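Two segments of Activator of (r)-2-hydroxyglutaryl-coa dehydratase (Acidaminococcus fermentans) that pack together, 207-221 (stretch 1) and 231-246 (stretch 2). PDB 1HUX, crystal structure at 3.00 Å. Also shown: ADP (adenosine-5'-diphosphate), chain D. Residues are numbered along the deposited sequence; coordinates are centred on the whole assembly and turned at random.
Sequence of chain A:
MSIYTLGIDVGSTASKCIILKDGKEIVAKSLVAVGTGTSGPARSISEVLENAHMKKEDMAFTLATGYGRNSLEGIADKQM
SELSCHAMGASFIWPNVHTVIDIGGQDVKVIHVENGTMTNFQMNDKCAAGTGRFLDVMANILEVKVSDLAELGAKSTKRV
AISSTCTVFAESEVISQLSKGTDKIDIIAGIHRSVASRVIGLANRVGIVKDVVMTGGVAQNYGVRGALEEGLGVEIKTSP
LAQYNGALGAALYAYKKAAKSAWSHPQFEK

Stretch 1 207-221: GIVKDVVMTGGVAQN
Stretch 2 231-246: GLGVEIKTSPLAQYNG

The two stretches meet as a short parallel strand pairing, with mainly apolar side chains before it and mixed contacts, many of them polar or through the backbone, after it, leading to the bound ADP; together they bury 788 Å² of surface.

Stretch 1 supplies a strand, Val212 to Thr215, with phi/psi from -87/135 at Val212 to -128/157 at Thr215. Its partner runs through Ile236 (-116/118) and Lys237 (-93/159). The register sets Val213 beside Lys237, CA to CA 4.4 Å. Two nearly linear hydrogen bonds fix it: Lys237 N gives to Val212 O (3.0 Å, 176°) and Met214 N gives to Lys237 O (2.7 Å, 173°). Lys237 thus bonds through both its N and its O to the residues flanking Val213, the pattern of a parallel bridge. Val213 CA also approaches Lys237 O at 3.3 Å as a CA-H...O contact.

Val212 (chi1 t) and Ile236 (m, m) meet through apolar side chains, Val212 CG1 lying 3.4 Å from Ile236 CD1; Met214 CB (chi1 t, chi2 t), sideways on its strand, lies 3.7 Å from Ile236 CG2. The apolar packing continues before the strand. Ile208 (chi1 m, chi2 97°) points toward stretch 2, placing CD1 3.3 Å from Leu232 CD2 (m, t) and CG2 3.8 Å from Val234 CG2 (chi1 m). Leu232 is in a helix that begins earlier in the chain; Gly233, with positive phi (58/35), is the first residue to leave helical phi/psi.

Val213 (m) and Lys237 lie on one face of the sheet. The extended lysine (m, t, t, t) brings NZ to 3.2 Å from Asp211 OD1, a salt bridge pairing opposite charges; Asp211 itself adopts phi/psi 62/73 and chi1 -101°.

Beyond the bridge, stretch 2 passes through Ser239 and Pro240 before a 3-10 segment at Ala242-Gln243 returns it to stretch 1. Thr238 OG1 (chi1 t) gives a weak bond to Met214 O at 3.4 Å; Gly216 N gives another to Ala242 O (3.4 Å, 174°). Thr215 OG1 (chi1 m) donates to Asn245 OD1 (chi1 t) at 2.9 Å. Ala219 CB and Ala242 CB pack 3.7 Å apart.

Gly216 has phi/psi 110/172, where a CB would jam against the preceding carbonyl. At Gly217 (-66/-44), an ideal CB would clash with ADP C5' at 1.9 Å. Gln243 (t, t, chi3 23°) bonds to both ADP and stretch 1: NE2 donates to ADP O1A (2.7 Å, 165°), while OE1 accepts a weak, bent bond from Gln220 NE2 (3.3 Å, 120°).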

# COMPACT_ATOMS: atom_id res chain seq x y z
N GLY A 207 -1.81 22.09 -8.46
CA GLY A 207 -1.50 22.82 -9.66
C GLY A 207 -0.04 23.15 -9.78
O GLY A 207 0.53 23.77 -8.89
N ILE A 208 0.57 22.72 -10.88
CA ILE A 208 1.97 22.99 -11.10
C ILE A 208 2.19 24.40 -11.58
O ILE A 208 1.92 24.72 -12.74
CB ILE A 208 2.59 22.07 -12.14
CG1 ILE A 208 2.75 20.67 -11.55
CG2 ILE A 208 3.93 22.61 -12.61
CD1 ILE A 208 1.61 19.75 -11.91
N VAL A 209 2.70 25.24 -10.70
CA VAL A 209 2.98 26.59 -11.12
C VAL A 209 4.42 26.67 -11.57
O VAL A 209 5.22 25.77 -11.35
CB VAL A 209 2.78 27.61 -9.98
CG1 VAL A 209 3.14 29.02 -10.48
CG2 VAL A 209 1.33 27.55 -9.53
N LYS A 210 4.72 27.78 -12.20
CA LYS A 210 6.01 28.10 -12.70
C LYS A 210 7.10 27.98 -11.67
O LYS A 210 6.92 28.32 -10.52
CB LYS A 210 5.97 29.50 -13.24
CG LYS A 210 6.41 29.48 -14.66
CD LYS A 210 6.09 30.74 -15.46
CE LYS A 210 6.65 30.43 -16.85
NZ LYS A 210 6.44 31.55 -17.82
N ASP A 211 8.24 27.48 -12.13
CA ASP A 211 9.42 27.25 -11.29
C ASP A 211 9.15 26.25 -10.19
O ASP A 211 8.97 26.56 -9.02
CB ASP A 211 9.94 28.58 -10.77
CG ASP A 211 11.13 29.06 -11.55
OD1 ASP A 211 12.16 28.34 -11.50
OD2 ASP A 211 11.05 30.09 -12.25
N VAL A 212 9.06 24.99 -10.64
CA VAL A 212 8.83 23.85 -9.80
C VAL A 212 10.18 23.37 -9.28
O VAL A 212 11.13 23.28 -10.05
CB VAL A 212 8.16 22.70 -10.60
CG1 VAL A 212 7.78 21.54 -9.63
CG2 VAL A 212 6.94 23.19 -11.30
N VAL A 213 10.26 23.07 -7.99
CA VAL A 213 11.52 22.56 -7.44
C VAL A 213 11.26 21.30 -6.63
O VAL A 213 10.23 21.17 -5.94
CB VAL A 213 12.20 23.58 -6.51
CG1 VAL A 213 12.55 24.82 -7.30
CG2 VAL A 213 11.27 23.92 -5.37
N MET A 214 12.18 20.35 -6.74
CA MET A 214 12.05 19.11 -6.01
C MET A 214 12.96 19.16 -4.78
O MET A 214 14.14 19.54 -4.85
CB MET A 214 12.40 17.93 -6.92
CG MET A 214 12.26 16.60 -6.24
SD MET A 214 12.58 15.28 -7.37
CE MET A 214 11.39 14.03 -6.72
N THR A 215 12.38 18.78 -3.66
CA THR A 215 13.03 18.79 -2.36
C THR A 215 12.91 17.45 -1.65
O THR A 215 12.01 16.66 -1.93
CB THR A 215 12.40 19.88 -1.51
OG1 THR A 215 13.00 21.12 -1.86
CG2 THR A 215 12.57 19.61 -0.05
N GLY A 216 13.83 17.19 -0.72
CA GLY A 216 13.80 15.94 0.00
C GLY A 216 14.97 15.06 -0.40
O GLY A 216 15.70 15.38 -1.34
N GLY A 217 15.15 13.95 0.30
CA GLY A 217 16.26 13.09 -0.03
C GLY A 217 16.10 12.48 -1.40
O GLY A 217 17.05 12.44 -2.19
N VAL A 218 14.89 11.99 -1.69
CA VAL A 218 14.64 11.37 -2.98
C VAL A 218 14.95 12.35 -4.11
O VAL A 218 15.13 11.95 -5.27
CB VAL A 218 13.18 10.91 -3.08
CG1 VAL A 218 12.96 10.16 -4.37
CG2 VAL A 218 12.84 10.02 -1.88
N ALA A 219 15.03 13.63 -3.78
CA ALA A 219 15.30 14.65 -4.78
C ALA A 219 16.55 14.29 -5.57
O ALA A 219 16.62 14.52 -6.78
CB ALA A 219 15.47 16.00 -4.11
N GLN A 220 17.53 13.70 -4.89
CA GLN A 220 18.78 13.32 -5.53
C GLN A 220 18.57 12.40 -6.72
O GLN A 220 19.22 12.55 -7.76
CB GLN A 220 19.68 12.64 -4.51
CG GLN A 220 20.12 13.56 -3.40
CD GLN A 220 20.59 12.80 -2.20
OE1 GLN A 220 21.45 11.93 -2.31
NE2 GLN A 220 20.03 13.11 -1.04
N ASN A 221 17.65 11.45 -6.55
CA ASN A 221 17.32 10.48 -7.59
C ASN A 221 16.86 11.19 -8.86
O ASN A 221 15.67 11.45 -9.04
CB ASN A 221 16.21 9.55 -7.09
CG ASN A 221 16.03 8.32 -7.98
OD1 ASN A 221 16.11 8.41 -9.21
ND2 ASN A 221 15.76 7.17 -7.36
N GLY A 231 6.29 13.72 -16.92
CA GLY A 231 4.89 13.76 -16.57
C GLY A 231 4.29 15.15 -16.62
O GLY A 231 3.36 15.39 -17.37
N LEU A 232 4.83 16.07 -15.82
CA LEU A 232 4.33 17.44 -15.76
C LEU A 232 4.76 18.28 -16.95
O LEU A 232 4.22 19.38 -17.18
CB LEU A 232 4.80 18.11 -14.47
CG LEU A 232 4.56 17.36 -13.16
CD1 LEU A 232 5.04 18.26 -12.02
CD2 LEU A 232 3.10 16.99 -12.97
N GLY A 233 5.73 17.80 -17.71
CA GLY A 233 6.19 18.53 -18.87
C GLY A 233 6.71 19.94 -18.60
O GLY A 233 6.53 20.85 -19.41
N VAL A 234 7.36 20.11 -17.45
CA VAL A 234 7.94 21.40 -17.08
C VAL A 234 9.24 21.12 -16.36
O VAL A 234 9.40 20.05 -15.80
CB VAL A 234 7.01 22.20 -16.13
CG1 VAL A 234 6.01 23.01 -16.95
CG2 VAL A 234 6.28 21.25 -15.21
N GLU A 235 10.16 22.08 -16.38
CA GLU A 235 11.45 21.92 -15.71
C GLU A 235 11.26 21.72 -14.21
O GLU A 235 10.46 22.41 -13.57
CB GLU A 235 12.34 23.14 -15.90
CG GLU A 235 13.15 23.13 -17.16
CD GLU A 235 14.00 24.38 -17.27
OE1 GLU A 235 13.43 25.48 -17.45
OE2 GLU A 235 15.25 24.27 -17.18
N ILE A 236 11.99 20.75 -13.66
CA ILE A 236 11.96 20.49 -12.23
C ILE A 236 13.39 20.78 -11.76
O ILE A 236 14.35 20.14 -12.22
CB ILE A 236 11.62 19.02 -11.89
CG1 ILE A 236 10.25 18.64 -12.47
CG2 ILE A 236 11.60 18.84 -10.38
CD1 ILE A 236 9.05 19.35 -11.84
N LYS A 237 13.53 21.77 -10.89
CA LYS A 237 14.83 22.16 -10.38
C LYS A 237 15.16 21.45 -9.08
O LYS A 237 14.27 20.95 -8.38
CB LYS A 237 14.87 23.67 -10.15
CG LYS A 237 14.43 24.48 -11.35
CD LYS A 237 14.79 25.94 -11.21
CE LYS A 237 14.52 26.67 -12.50
NZ LYS A 237 15.15 28.01 -12.54
N THR A 238 16.45 21.40 -8.78
CA THR A 238 16.93 20.77 -7.56
C THR A 238 18.40 21.16 -7.39
O THR A 238 19.07 21.51 -8.37
CB THR A 238 16.79 19.22 -7.63
OG1 THR A 238 17.01 18.64 -6.33
CG2 THR A 238 17.77 18.64 -8.66
N SER A 239 18.88 21.14 -6.15
CA SER A 239 20.28 21.48 -5.86
C SER A 239 20.77 20.53 -4.79
O SER A 239 19.98 19.81 -4.17
CB SER A 239 20.41 22.93 -5.36
OG SER A 239 20.27 23.01 -3.95
N PRO A 240 22.09 20.52 -4.54
CA PRO A 240 22.71 19.66 -3.53
C PRO A 240 22.02 19.77 -2.17
O PRO A 240 21.81 18.76 -1.47
CB PRO A 240 24.15 20.17 -3.50
CG PRO A 240 24.38 20.61 -4.93
CD PRO A 240 23.10 21.34 -5.24
N LEU A 241 21.67 21.00 -1.82
CA LEU A 241 21.00 21.31 -0.55
C LEU A 241 19.58 20.78 -0.46
O LEU A 241 18.90 20.97 0.55
CB LEU A 241 20.97 22.82 -0.35
CG LEU A 241 22.35 23.46 -0.22
CD1 LEU A 241 22.22 24.97 -0.21
CD2 LEU A 241 23.02 22.94 1.06
N ALA A 242 19.14 20.12 -1.53
CA ALA A 242 17.80 19.58 -1.61
C ALA A 242 17.27 18.97 -0.31
O ALA A 242 16.22 19.38 0.18
CB ALA A 242 17.73 18.55 -2.73
N GLN A 243 18.02 18.02 0.25
CA GLN A 243 17.59 17.35 1.48
C GLN A 243 17.72 18.18 2.75
O GLN A 243 17.20 17.82 3.81
CB GLN A 243 18.37 16.04 1.64
CG GLN A 243 17.96 15.19 2.83
CD GLN A 243 18.66 13.84 2.83
OE1 GLN A 243 19.73 13.66 2.22
NE2 GLN A 243 18.06 12.87 3.54
N TYR A 244 18.40 19.32 2.64
CA TYR A 244 18.61 20.20 3.77
C TYR A 244 17.66 21.39 3.71
O TYR A 244 17.81 22.36 4.46
CB TYR A 244 20.04 20.73 3.79
CG TYR A 244 21.09 19.66 3.93
CD1 TYR A 244 21.78 19.17 2.81
CD2 TYR A 244 21.40 19.12 5.18
CE1 TYR A 244 22.74 18.17 2.94
CE2 TYR A 244 22.36 18.12 5.31
CZ TYR A 244 23.03 17.65 4.19
OH TYR A 244 23.96 16.64 4.30
N ASN A 245 16.68 21.32 2.82
CA ASN A 245 15.73 22.41 2.66
C ASN A 245 14.91 22.66 3.91
O ASN A 245 14.78 23.78 4.37
CB ASN A 245 14.80 22.11 1.49
CG ASN A 245 14.04 23.34 1.03
OD1 ASN A 245 13.31 23.31 0.03
ND2 ASN A 245 14.22 24.44 1.75
N GLY A 246 14.36 21.60 4.48
CA GLY A 246 13.54 21.78 5.67
C GLY A 246 14.31 22.48 6.78
O GLY A 246 13.77 23.32 7.50
PB ADP D . 12.41 12.54 6.34
O1B ADP D . 11.31 13.19 5.56
O2B ADP D . 13.33 13.52 7.14
O3B ADP D . 11.95 11.35 7.18
PA ADP D . 14.27 12.62 4.22
O1A ADP D . 15.63 12.95 4.78
O2A ADP D . 13.55 13.66 3.47
O3A ADP D . 13.38 11.98 5.38
O5' ADP D . 14.39 11.30 3.39
C5' ADP D . 15.09 11.31 2.26
C4' ADP D . 14.83 10.14 1.39
O4' ADP D . 15.78 10.16 0.29
C3' ADP D . 14.92 8.64 2.01
O3' ADP D . 13.96 7.75 1.38
C2' ADP D . 16.37 8.35 1.71
O2' ADP D . 16.79 6.95 1.60
C1' ADP D . 16.54 9.04 0.36
N9 ADP D . 17.92 9.22 -0.14
C8 ADP D . 18.94 9.69 0.59
N7 ADP D . 20.02 9.75 -0.07
C5 ADP D . 19.69 9.28 -1.34
C6 ADP D . 20.42 9.10 -2.56
N6 ADP D . 21.74 9.39 -2.68
N1 ADP D . 19.74 8.61 -3.64
C2 ADP D . 18.43 8.31 -3.52
N3 ADP D . 17.67 8.45 -2.42
C4 ADP D . 18.37 8.94 -1.36